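PDB 2WAO: endoglucanase E from Clostridium thermocellum, which probably removes acetyl groups from plant cell-wall polysaccharides through its family 2 carbohydrate esterase domain, whose active site also binds cellulose-derived chains. Local coordinates for residues G24-W29 against Y198-S203; N14-F19 against N171-S176; G51-Q56 against G100-L105; K93-S98 against K150-Y155. One frame throughout, in Å; residues are numbered along the deposited sequence.

Contact 1: G24-W29 against Y198-S203; sequences GPKCAW and YTLPYS
W29 lies against P201 and hydrogen-bonds to Y198, pinning the N-terminal β-sheet domain to the GDSL-like (SGNH) hydrolase domain just past the short strand 26-27. The indole is the side chain to follow. CB packs beside the backbone carbonyl of M172, and from there CG is anti to the carbonyl carbon of W29 (chi1 -61°). The ring system beyond it reaches the 198-203 corner. CD1 comes next to the carbonyl oxygen of T199. At NE1 the N-H makes a hydrogen bond of 2.9 Å to Y198 O, an acceptor lying near the ring plane. That oxygen takes a second hydrogen bond from R16, so the same carbonyl ties the indole to a guanidinium. Along the six-membered ring the partner becomes P201. Its CG lies over one face, offset toward the rim and 4.0 Å from the ring centroid, a CH-pi contact with its closest approach of 3.6 Å at CZ2. CH2 stays under the same CG, while CZ3 reaches the carbonyl oxygen of A174. Beside the indole, A28 CB touches P201 CD at 3.9 Å and also L200 CD2. L200 CD2 also packs on the backbone of C27, 3.8 Å from C27 C. A water completes the junction: it accepts from A28 N at 2.8 Å and donates to T199 O at 2.9 Å.

Contact 2: N14-F19 against N171-S176; sequences NGRFDF and NMIAWS. With FMT (formic acid), chain L.
The guanidinium of R16 is the flat group to start from: I173 CD1 lies over one of its faces, 3.4 Å above the plane and offset toward the rim. This places the N-terminal domain on strand 168-174, an outermost strand of the five-stranded parallel sheet in the SGNH α/β fold. At the ends of the guanidinium, NH2 forms a salt bridge with E126 and NH1 donates to the carbonyl of Y196, while W207 makes a cation-pi contact with the group. The amide of N171 is turned almost perpendicular to it, the two planes 85° apart. R16 gets there with a straight chain: CD and NE both continue anti (chi2 -175°), carrying the charged end past N171 to I173, whose side chain it meets at about a right angle. I173 CD1 is closest to NE, at 3.4 Å, and CG1 follows 3.8 Å from CZ. The charge thus rests on an aliphatic branch, with NH1 and NH2 bonded to carbonyl and acidic partners. Next to R16, N171 packs on the backbone of G15, N171 CG lying 3.9 Å from G15 CA; a side chain on G15 would run into the F17 ring and the carbonyl oxygen of N14. F17 turns the edge of its ring to the same piece of backbone, in plane with G15 N. That nitrogen donates to a formic acid molecule, probably from the crystallisation liquor, with G15 N 3.2 Å from its O1.

Contact 3: G51-Q56 against G100-L105; sequences GENWFQ and GEVQFL
F55 and V102 meet through their first torsions. In F55, CG is anti to the carbonyl carbon (chi1 -52°); in V102, CG1 is anti to the backbone N and CG2 anti to the carbonyl carbon (chi1 163°). The two side chains meet tip to tip, with V102 CG1 and V102 CG2 each 3.8 Å from F55 CZ, and CG2 lies at the edge of the ring near its plane. V102 CG1 also lies over one face of the F104 ring, toward its rim, and F104 CZ comes to 4.3 Å from F55 CE1. Strands 52-56 and 102-105 belong to different antiparallel sheets, their axes 10.3 Å apart at closest and 52° from parallel, so this is face-to-face packing inside the β-sandwich of the N-terminal domain. I47 and L91 add to the same hydrophobic layer. Just before the strands the two chains draw together: G51 and G100 bring their CA atoms to 4.7 Å, and a CB on G100 would clash with G51 N. There N53 covers the end of the layer, its CG 3.8 Å from V102 CG2. On the other side of strand 52-56, W54 NE1 donates to E52 OE2 at 2.9 Å, in a nearly straight bond. The apolar F55, V102 and F104 thus hold the two sheets together by packing alone in the sandwich interior, while polar N53 closes one end beside K93 and T95.

Contact 4: K93-S98 against K150-Y155; sequences KRTEAS and KNENSY
The carbonyl oxygen of R94 is gripped twice by S154: OG donates at 2.8 Å from above the carbonyl plane, and the backbone N at 3.3 Å from closer to that plane. S154 OG also bonds to W92 NE1, which helps to fix its rotation. These bonds join the loop after strand 85-93 to the loop leading into helix 158-165, across the boundary between the β-sandwich and hydrolase domains. The R94 chain bends at chi3 (51°), where NE turns, and the guanidinium then lies stacked on the amide of N153, the planes 18° apart. N153 CB sits over the same group toward its rim. NH2 donates to K150 O at 3.1 Å, an acceptor in the guanidinium plane, and forms a salt bridge with E139. NE reaches a water at 2.9 Å that in turn donates to E152 O. Further along, E152 reaches out with an extended chain to the backbone of 95-96, where E96 N donates to E152 OE1 at 2.9 Å from above the carboxylate plane. E96 has CG between its backbone N and carbonyl carbon (chi1 61°), and its acid end meets that of E152, OE2 to OE2 at 2.5 Å. With two buried oxygens this close, one of the acid groups probably holds a proton and donates it to the other. E96 OE2 is also hydrogen-bonded to S176 of the glycan pocket. The acid pair is thus second-shell to the pocket, a link through which the domain interface could help position S176.

How the contacts relate
Three of the four contacts, 1, 2 and 4, join the N-terminal β domain to the hydrolase domain; contact 3 lies within the β domain. Along the chain contacts 1 and 2 cross, as do 3 and 4, and both 3 and 4 are nested inside the loops closed by 1 and 2. Strands 17-18, 26-27 and 102-108 lie side by side in one antiparallel sheet, tying contacts 1, 2 and 3 together. Centres range from about 7 Å apart (contacts 1 and 2) to about 15 Å (1 and 4). K93 NZ, bonded to A28 O, links contacts 4 and 1. The β domain thus backs the hydrolase close to the glycan pocket.

Contact 1: G24-W29 against Y198-S203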
# COMPACT_ATOMS: atom_id res chain seq x y z
N GLY A 24 -2.33 20.55 -10.45
CA GLY A 24 -2.83 19.58 -9.46
C GLY A 24 -1.77 18.57 -9.07
O GLY A 24 -0.89 18.25 -9.88
N PRO A 25 -1.84 18.09 -7.82
CA PRO A 25 -0.91 17.11 -7.26
C PRO A 25 -1.04 15.80 -8.00
O PRO A 25 -2.13 15.47 -8.49
CB PRO A 25 -1.39 16.93 -5.82
CG PRO A 25 -2.22 18.12 -5.54
CD PRO A 25 -2.85 18.50 -6.84
N LYS A 26 0.10 15.10 -8.12
CA LYS A 26 0.20 13.84 -8.82
C LYS A 26 0.64 12.77 -7.85
O LYS A 26 1.40 13.05 -6.91
CB LYS A 26 1.26 13.93 -9.91
CG LYS A 26 0.93 14.89 -11.04
CD LYS A 26 1.89 14.63 -12.17
CE LYS A 26 2.36 15.94 -12.70
NZ LYS A 26 3.26 15.77 -13.88
N CYS A 27 0.15 11.55 -8.07
CA CYS A 27 0.49 10.42 -7.20
C CYS A 27 0.43 9.12 -8.01
O CYS A 27 -0.09 9.11 -9.15
CB CYS A 27 -0.41 10.31 -5.98
SG CYS A 27 -2.05 9.80 -6.43
N ALA A 28 0.99 8.05 -7.45
CA ALA A 28 1.09 6.78 -8.18
C ALA A 28 0.82 5.60 -7.26
O ALA A 28 0.08 4.67 -7.63
CB ALA A 28 2.46 6.64 -8.80
N TRP A 29 1.38 5.61 -6.06
CA TRP A 29 1.34 4.40 -5.24
C TRP A 29 -0.06 3.99 -4.79
O TRP A 29 -0.92 4.85 -4.50
CB TRP A 29 2.29 4.50 -4.06
CG TRP A 29 3.73 4.68 -4.47
CD1 TRP A 29 4.45 5.85 -4.42
CD2 TRP A 29 4.62 3.69 -5.00
NE1 TRP A 29 5.74 5.64 -4.87
CE2 TRP A 29 5.87 4.32 -5.23
CE3 TRP A 29 4.52 2.29 -5.24
CZ2 TRP A 29 7.00 3.63 -5.72
CZ3 TRP A 29 5.62 1.61 -5.72
CH2 TRP A 29 6.85 2.28 -5.97
N TYR A 198 11.25 6.53 -5.23
CA TYR A 198 10.43 7.39 -6.10
C TYR A 198 9.02 7.77 -5.61
O TYR A 198 8.31 6.98 -4.98
CB TYR A 198 10.40 6.84 -7.55
CG TYR A 198 11.77 6.89 -8.16
CD1 TYR A 198 12.30 8.09 -8.66
CD2 TYR A 198 12.59 5.75 -8.17
CE1 TYR A 198 13.59 8.15 -9.16
CE2 TYR A 198 13.86 5.78 -8.69
CZ TYR A 198 14.37 7.00 -9.18
OH TYR A 198 15.64 7.09 -9.69
N THR A 199 8.67 9.01 -5.89
CA THR A 199 7.28 9.48 -5.78
C THR A 199 6.50 8.91 -6.95
O THR A 199 5.44 8.31 -6.77
CB THR A 199 7.19 11.02 -5.82
OG1 THR A 199 7.99 11.54 -4.76
CG2 THR A 199 5.75 11.47 -5.64
N LEU A 200 7.03 9.13 -8.16
CA LEU A 200 6.40 8.65 -9.38
C LEU A 200 7.43 7.77 -10.06
O LEU A 200 8.34 8.26 -10.73
CB LEU A 200 5.95 9.81 -10.27
CG LEU A 200 5.16 10.96 -9.62
CD1 LEU A 200 5.02 12.11 -10.62
CD2 LEU A 200 3.81 10.47 -9.10
N PRO A 201 7.33 6.45 -9.82
CA PRO A 201 8.38 5.53 -10.25
C PRO A 201 8.57 5.45 -11.76
O PRO A 201 9.67 5.13 -12.22
CB PRO A 201 7.95 4.17 -9.64
CG PRO A 201 6.54 4.31 -9.22
CD PRO A 201 6.26 5.78 -9.03
N TYR A 202 7.54 5.75 -12.55
CA TYR A 202 7.68 5.65 -14.02
C TYR A 202 8.42 6.83 -14.60
O TYR A 202 9.04 6.73 -15.66
CB TYR A 202 6.32 5.61 -14.71
CG TYR A 202 5.69 4.25 -14.83
CD1 TYR A 202 6.47 3.13 -15.08
CD2 TYR A 202 4.31 4.09 -14.71
CE1 TYR A 202 5.90 1.85 -15.19
CE2 TYR A 202 3.73 2.81 -14.83
CZ TYR A 202 4.54 1.71 -15.08
OH TYR A 202 3.99 0.46 -15.17
N SER A 203 8.34 7.97 -13.92
CA SER A 203 8.85 9.20 -14.48
C SER A 203 10.05 9.80 -13.75
O SER A 203 10.52 10.90 -14.09
CB SER A 203 7.73 10.22 -14.68
OG SER A 203 7.20 10.63 -13.45
O HOH W 1 2.84 8.29 -5.38

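Contact 2: N14-F19 against N171-S176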
# COMPACT_ATOMS: atom_id res chain seq x y z
N ASN A 14 -2.69 12.29 1.45
CA ASN A 14 -2.13 11.18 2.21
C ASN A 14 -1.40 10.18 1.31
O ASN A 14 -2.03 9.34 0.71
CB ASN A 14 -3.24 10.43 2.93
CG ASN A 14 -3.91 11.27 3.99
OD1 ASN A 14 -3.23 12.06 4.66
ND2 ASN A 14 -5.23 11.12 4.15
N GLY A 15 -0.08 10.28 1.23
CA GLY A 15 0.67 9.47 0.31
C GLY A 15 1.91 10.22 -0.12
O GLY A 15 2.25 11.32 0.43
N ARG A 16 2.60 9.63 -1.08
CA ARG A 16 3.68 10.29 -1.79
C ARG A 16 3.10 11.07 -2.94
O ARG A 16 2.66 10.50 -3.95
CB ARG A 16 4.76 9.29 -2.27
CG ARG A 16 5.49 8.59 -1.11
CD ARG A 16 6.60 7.75 -1.68
NE ARG A 16 7.39 7.06 -0.66
CZ ARG A 16 8.46 6.36 -0.97
NH1 ARG A 16 8.82 6.29 -2.25
NH2 ARG A 16 9.17 5.72 -0.03
N PHE A 17 3.04 12.39 -2.78
CA PHE A 17 2.51 13.24 -3.85
C PHE A 17 3.63 14.13 -4.44
O PHE A 17 4.54 14.53 -3.71
CB PHE A 17 1.32 14.10 -3.36
CG PHE A 17 0.03 13.35 -3.23
CD1 PHE A 17 -1.00 13.51 -4.18
CD2 PHE A 17 -0.22 12.55 -2.13
CE1 PHE A 17 -2.23 12.82 -4.05
CE2 PHE A 17 -1.44 11.84 -2.01
CZ PHE A 17 -2.45 12.00 -2.95
N ASP A 18 3.54 14.41 -5.74
CA ASP A 18 4.36 15.39 -6.42
C ASP A 18 3.53 16.67 -6.63
O ASP A 18 2.43 16.63 -7.21
CB ASP A 18 4.79 14.80 -7.76
CG ASP A 18 5.51 15.79 -8.67
OD1 ASP A 18 6.29 16.65 -8.20
OD2 ASP A 18 5.32 15.65 -9.91
N PHE A 19 4.05 17.80 -6.15
CA PHE A 19 3.31 19.08 -6.26
C PHE A 19 3.90 20.03 -7.31
O PHE A 19 3.58 21.22 -7.34
CB PHE A 19 3.25 19.72 -4.86
CG PHE A 19 2.46 18.92 -3.85
CD1 PHE A 19 1.07 19.03 -3.79
CD2 PHE A 19 3.10 18.05 -2.95
CE1 PHE A 19 0.31 18.32 -2.86
CE2 PHE A 19 2.35 17.32 -2.00
CZ PHE A 19 0.94 17.46 -1.96
N ASN A 171 1.62 4.83 3.98
CA ASN A 171 2.10 4.91 2.61
C ASN A 171 2.40 3.46 2.13
O ASN A 171 3.11 2.70 2.81
CB ASN A 171 3.29 5.85 2.45
CG ASN A 171 2.91 7.34 2.67
OD1 ASN A 171 1.72 7.70 2.87
ND2 ASN A 171 3.92 8.19 2.65
N MET A 172 1.84 3.08 0.97
CA MET A 172 1.96 1.70 0.47
C MET A 172 2.89 1.63 -0.74
O MET A 172 2.46 1.80 -1.90
CB MET A 172 0.58 1.07 0.18
CG MET A 172 -0.36 1.00 1.39
SD MET A 172 -2.09 0.62 0.98
CE MET A 172 -2.05 -1.12 0.47
N ILE A 173 4.16 1.34 -0.46
CA ILE A 173 5.19 1.36 -1.48
C ILE A 173 5.32 -0.06 -2.02
O ILE A 173 6.16 -0.84 -1.55
CB ILE A 173 6.51 1.99 -0.96
CG1 ILE A 173 6.22 3.36 -0.30
CG2 ILE A 173 7.48 2.12 -2.13
CD1 ILE A 173 5.36 4.33 -1.18
N ALA A 174 4.46 -0.38 -2.99
CA ALA A 174 4.30 -1.80 -3.38
C ALA A 174 4.10 -1.88 -4.88
O ALA A 174 3.49 -1.01 -5.49
CB ALA A 174 3.15 -2.40 -2.64
N TRP A 175 4.58 -2.96 -5.46
CA TRP A 175 4.56 -3.13 -6.93
C TRP A 175 4.37 -4.60 -7.19
O TRP A 175 5.17 -5.43 -6.71
CB TRP A 175 5.92 -2.67 -7.49
CG TRP A 175 5.92 -2.53 -8.99
CD1 TRP A 175 6.02 -3.54 -9.90
CD2 TRP A 175 5.87 -1.30 -9.73
NE1 TRP A 175 6.02 -3.01 -11.19
CE2 TRP A 175 5.94 -1.64 -11.11
CE3 TRP A 175 5.76 0.07 -9.36
CZ2 TRP A 175 5.88 -0.66 -12.14
CZ3 TRP A 175 5.71 1.04 -10.38
CH2 TRP A 175 5.80 0.67 -11.76
N SER A 176 3.30 -4.95 -7.90
CA SER A 176 2.96 -6.37 -8.15
C SER A 176 4.10 -7.09 -8.88
O SER A 176 4.67 -6.55 -9.83
CB SER A 176 1.65 -6.49 -8.92
OG SER A 176 0.57 -6.43 -8.02
C FMT L . 0.21 11.76 5.05
O1 FMT L . 0.89 11.39 4.08
O2 FMT L . -0.64 11.08 5.65

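Contact 3: G51-Q56 against G100-L105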
# COMPACT_ATOMS: atom_id res chain seq x y z
N GLY A 51 -3.53 5.34 -16.87
CA GLY A 51 -3.96 3.98 -17.23
C GLY A 51 -5.33 3.69 -16.65
O GLY A 51 -6.10 4.62 -16.40
N GLU A 52 -5.65 2.41 -16.44
CA GLU A 52 -6.95 2.05 -15.87
C GLU A 52 -6.84 2.06 -14.35
O GLU A 52 -6.48 1.06 -13.73
CB GLU A 52 -7.46 0.67 -16.35
CG GLU A 52 -8.87 0.41 -15.83
CD GLU A 52 -9.41 -0.95 -16.19
OE1 GLU A 52 -8.78 -1.61 -17.05
OE2 GLU A 52 -10.45 -1.34 -15.59
N ASN A 53 -7.07 3.22 -13.76
CA ASN A 53 -7.07 3.33 -12.31
C ASN A 53 -8.48 3.34 -11.77
O ASN A 53 -9.41 3.92 -12.37
CB ASN A 53 -6.32 4.60 -11.86
CG ASN A 53 -4.81 4.42 -11.90
OD1 ASN A 53 -4.10 5.08 -12.68
ND2 ASN A 53 -4.30 3.52 -11.08
N TRP A 54 -8.63 2.76 -10.59
CA TRP A 54 -9.91 2.68 -9.93
C TRP A 54 -9.81 3.43 -8.62
O TRP A 54 -8.75 3.38 -7.97
CB TRP A 54 -10.27 1.21 -9.63
CG TRP A 54 -10.83 0.49 -10.88
CD1 TRP A 54 -10.13 0.08 -11.99
CD2 TRP A 54 -12.21 0.26 -11.16
NE1 TRP A 54 -11.01 -0.47 -12.93
CE2 TRP A 54 -12.29 -0.36 -12.45
CE3 TRP A 54 -13.40 0.50 -10.43
CZ2 TRP A 54 -13.52 -0.76 -13.03
CZ3 TRP A 54 -14.63 0.10 -11.02
CH2 TRP A 54 -14.66 -0.51 -12.31
N PHE A 55 -10.93 4.02 -8.24
CA PHE A 55 -11.08 4.84 -7.02
C PHE A 55 -12.31 4.47 -6.22
O PHE A 55 -13.29 3.94 -6.75
CB PHE A 55 -11.16 6.32 -7.36
CG PHE A 55 -10.03 6.80 -8.23
CD1 PHE A 55 -8.87 7.33 -7.68
CD2 PHE A 55 -10.11 6.60 -9.61
CE1 PHE A 55 -7.77 7.72 -8.51
CE2 PHE A 55 -9.03 7.00 -10.45
CZ PHE A 55 -7.88 7.55 -9.88
N GLN A 56 -12.28 4.80 -4.93
CA GLN A 56 -13.50 4.74 -4.12
C GLN A 56 -13.54 6.00 -3.26
O GLN A 56 -12.48 6.40 -2.71
CB GLN A 56 -13.49 3.51 -3.21
CG GLN A 56 -14.82 3.34 -2.41
CD GLN A 56 -14.93 1.98 -1.79
OE1 GLN A 56 -15.96 1.26 -1.96
NE2 GLN A 56 -13.87 1.59 -1.06
N GLY A 100 -0.64 3.44 -13.57
CA GLY A 100 -0.48 4.78 -14.12
C GLY A 100 -0.54 5.84 -13.06
O GLY A 100 -1.15 5.66 -12.02
N GLU A 101 0.07 6.98 -13.35
CA GLU A 101 0.01 8.15 -12.45
C GLU A 101 -1.34 8.80 -12.54
O GLU A 101 -2.01 8.73 -13.59
CB GLU A 101 1.08 9.19 -12.81
CG GLU A 101 2.47 8.59 -12.73
CD GLU A 101 3.53 9.44 -13.42
OE1 GLU A 101 3.20 10.60 -13.81
OE2 GLU A 101 4.68 8.93 -13.59
N VAL A 102 -1.74 9.45 -11.46
CA VAL A 102 -3.04 10.10 -11.38
C VAL A 102 -2.78 11.53 -10.92
O VAL A 102 -1.97 11.76 -10.01
CB VAL A 102 -3.88 9.36 -10.33
CG1 VAL A 102 -5.13 10.20 -9.82
CG2 VAL A 102 -4.28 8.00 -10.89
N GLN A 103 -3.50 12.46 -11.51
CA GLN A 103 -3.39 13.87 -11.12
C GLN A 103 -4.78 14.32 -10.70
O GLN A 103 -5.78 14.06 -11.40
CB GLN A 103 -2.85 14.68 -12.31
CG GLN A 103 -2.63 16.17 -12.00
CD GLN A 103 -1.93 16.92 -13.12
OE1 GLN A 103 -2.08 16.59 -14.32
NE2 GLN A 103 -1.12 17.92 -12.74
N PHE A 104 -4.85 14.99 -9.54
CA PHE A 104 -6.09 15.53 -9.03
C PHE A 104 -6.15 16.96 -9.49
O PHE A 104 -5.27 17.77 -9.16
CB PHE A 104 -6.23 15.37 -7.50
CG PHE A 104 -6.28 13.94 -7.09
CD1 PHE A 104 -7.44 13.20 -7.26
CD2 PHE A 104 -5.13 13.30 -6.64
CE1 PHE A 104 -7.47 11.84 -6.94
CE2 PHE A 104 -5.14 11.94 -6.32
CZ PHE A 104 -6.32 11.21 -6.46
N LEU A 105 -7.17 17.24 -10.30
CA LEU A 105 -7.25 18.55 -10.93
C LEU A 105 -8.24 19.51 -10.27
O LEU A 105 -8.36 20.64 -10.73
CB LEU A 105 -7.51 18.40 -12.42
CG LEU A 105 -6.38 17.72 -13.17
CD1 LEU A 105 -6.95 17.29 -14.51
CD2 LEU A 105 -5.18 18.66 -13.36

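Contact 4: K93-S98 against K150-Y155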
# COMPACT_ATOMS: atom_id res chain seq x y z
N LYS A 93 -7.15 5.83 -4.02
CA LYS A 93 -6.66 5.21 -5.24
C LYS A 93 -6.55 3.69 -4.96
O LYS A 93 -5.68 3.22 -4.20
CB LYS A 93 -5.30 5.78 -5.66
CG LYS A 93 -4.82 5.20 -7.01
CD LYS A 93 -3.39 5.75 -7.35
CE LYS A 93 -3.02 5.49 -8.82
NZ LYS A 93 -2.26 4.19 -9.07
N ARG A 94 -7.46 2.93 -5.54
CA ARG A 94 -7.47 1.47 -5.27
C ARG A 94 -6.30 0.72 -5.88
O ARG A 94 -5.76 -0.22 -5.26
CB ARG A 94 -8.76 0.87 -5.82
CG ARG A 94 -9.95 1.39 -5.07
CD ARG A 94 -11.26 1.10 -5.87
NE ARG A 94 -11.46 -0.31 -6.34
CZ ARG A 94 -12.26 -1.22 -5.77
NH1 ARG A 94 -12.91 -0.99 -4.61
NH2 ARG A 94 -12.40 -2.42 -6.32
N THR A 95 -5.98 1.10 -7.10
CA THR A 95 -5.06 0.40 -8.00
C THR A 95 -3.60 0.84 -7.83
O THR A 95 -3.29 1.94 -7.36
CB THR A 95 -5.50 0.63 -9.46
OG1 THR A 95 -5.94 1.99 -9.58
CG2 THR A 95 -6.67 -0.31 -9.83
N GLU A 96 -2.70 -0.02 -8.25
CA GLU A 96 -1.27 0.19 -7.98
C GLU A 96 -0.57 1.12 -8.98
O GLU A 96 -1.15 1.56 -10.01
CB GLU A 96 -0.56 -1.16 -7.93
CG GLU A 96 -0.67 -1.92 -9.29
CD GLU A 96 -0.01 -3.27 -9.20
OE1 GLU A 96 1.24 -3.34 -9.24
OE2 GLU A 96 -0.78 -4.28 -9.04
N ALA A 97 0.68 1.42 -8.65
CA ALA A 97 1.47 2.42 -9.38
C ALA A 97 1.66 2.00 -10.83
O ALA A 97 1.64 2.85 -11.76
CB ALA A 97 2.82 2.62 -8.67
N SER A 98 1.80 0.69 -11.05
CA SER A 98 2.03 0.22 -12.43
C SER A 98 0.84 0.52 -13.38
O SER A 98 1.01 0.50 -14.60
CB SER A 98 2.38 -1.27 -12.49
OG SER A 98 1.27 -2.05 -12.12
N LYS A 150 -10.09 -3.79 -11.92
CA LYS A 150 -11.32 -3.62 -11.16
C LYS A 150 -11.32 -4.41 -9.87
O LYS A 150 -12.01 -4.03 -8.93
CB LYS A 150 -12.56 -4.02 -11.99
CG LYS A 150 -12.73 -5.55 -12.24
CD LYS A 150 -13.68 -5.82 -13.43
CE LYS A 150 -14.07 -7.29 -13.54
NZ LYS A 150 -12.86 -8.08 -13.75
N ASN A 151 -10.57 -5.52 -9.84
CA ASN A 151 -10.59 -6.40 -8.65
C ASN A 151 -9.46 -6.15 -7.62
O ASN A 151 -9.27 -6.92 -6.64
CB ASN A 151 -10.62 -7.86 -9.12
CG ASN A 151 -12.04 -8.33 -9.47
OD1 ASN A 151 -13.03 -7.72 -9.05
ND2 ASN A 151 -12.13 -9.40 -10.22
N GLU A 152 -8.68 -5.09 -7.83
CA GLU A 152 -7.57 -4.81 -6.94
C GLU A 152 -8.01 -3.71 -5.98
O GLU A 152 -8.00 -2.54 -6.33
CB GLU A 152 -6.35 -4.34 -7.75
CG GLU A 152 -5.11 -3.91 -6.91
CD GLU A 152 -3.89 -3.66 -7.81
OE1 GLU A 152 -3.94 -2.66 -8.61
OE2 GLU A 152 -2.91 -4.47 -7.72
N ASN A 153 -8.40 -4.08 -4.78
CA ASN A 153 -8.88 -3.11 -3.82
C ASN A 153 -7.91 -2.92 -2.63
O ASN A 153 -8.08 -3.56 -1.55
CB ASN A 153 -10.29 -3.50 -3.34
CG ASN A 153 -10.85 -2.53 -2.35
OD1 ASN A 153 -11.91 -2.78 -1.73
ND2 ASN A 153 -10.22 -1.38 -2.23
N SER A 154 -6.97 -1.98 -2.80
CA SER A 154 -6.03 -1.69 -1.70
C SER A 154 -6.68 -1.14 -0.42
O SER A 154 -6.05 -1.18 0.63
CB SER A 154 -4.89 -0.76 -2.13
OG SER A 154 -5.45 0.46 -2.54
N TYR A 155 -7.90 -0.63 -0.52
CA TYR A 155 -8.61 -0.17 0.70
C TYR A 155 -8.84 -1.36 1.64
O TYR A 155 -8.92 -1.17 2.86
CB TYR A 155 -9.98 0.46 0.35
CG TYR A 155 -10.65 1.19 1.53
CD1 TYR A 155 -10.17 2.45 1.94
CD2 TYR A 155 -11.74 0.62 2.21
CE1 TYR A 155 -10.78 3.13 2.98
CE2 TYR A 155 -12.35 1.29 3.27
CZ TYR A 155 -11.87 2.55 3.62
OH TYR A 155 -12.46 3.22 4.65
O HOH W 2 -9.73 -1.57 -8.30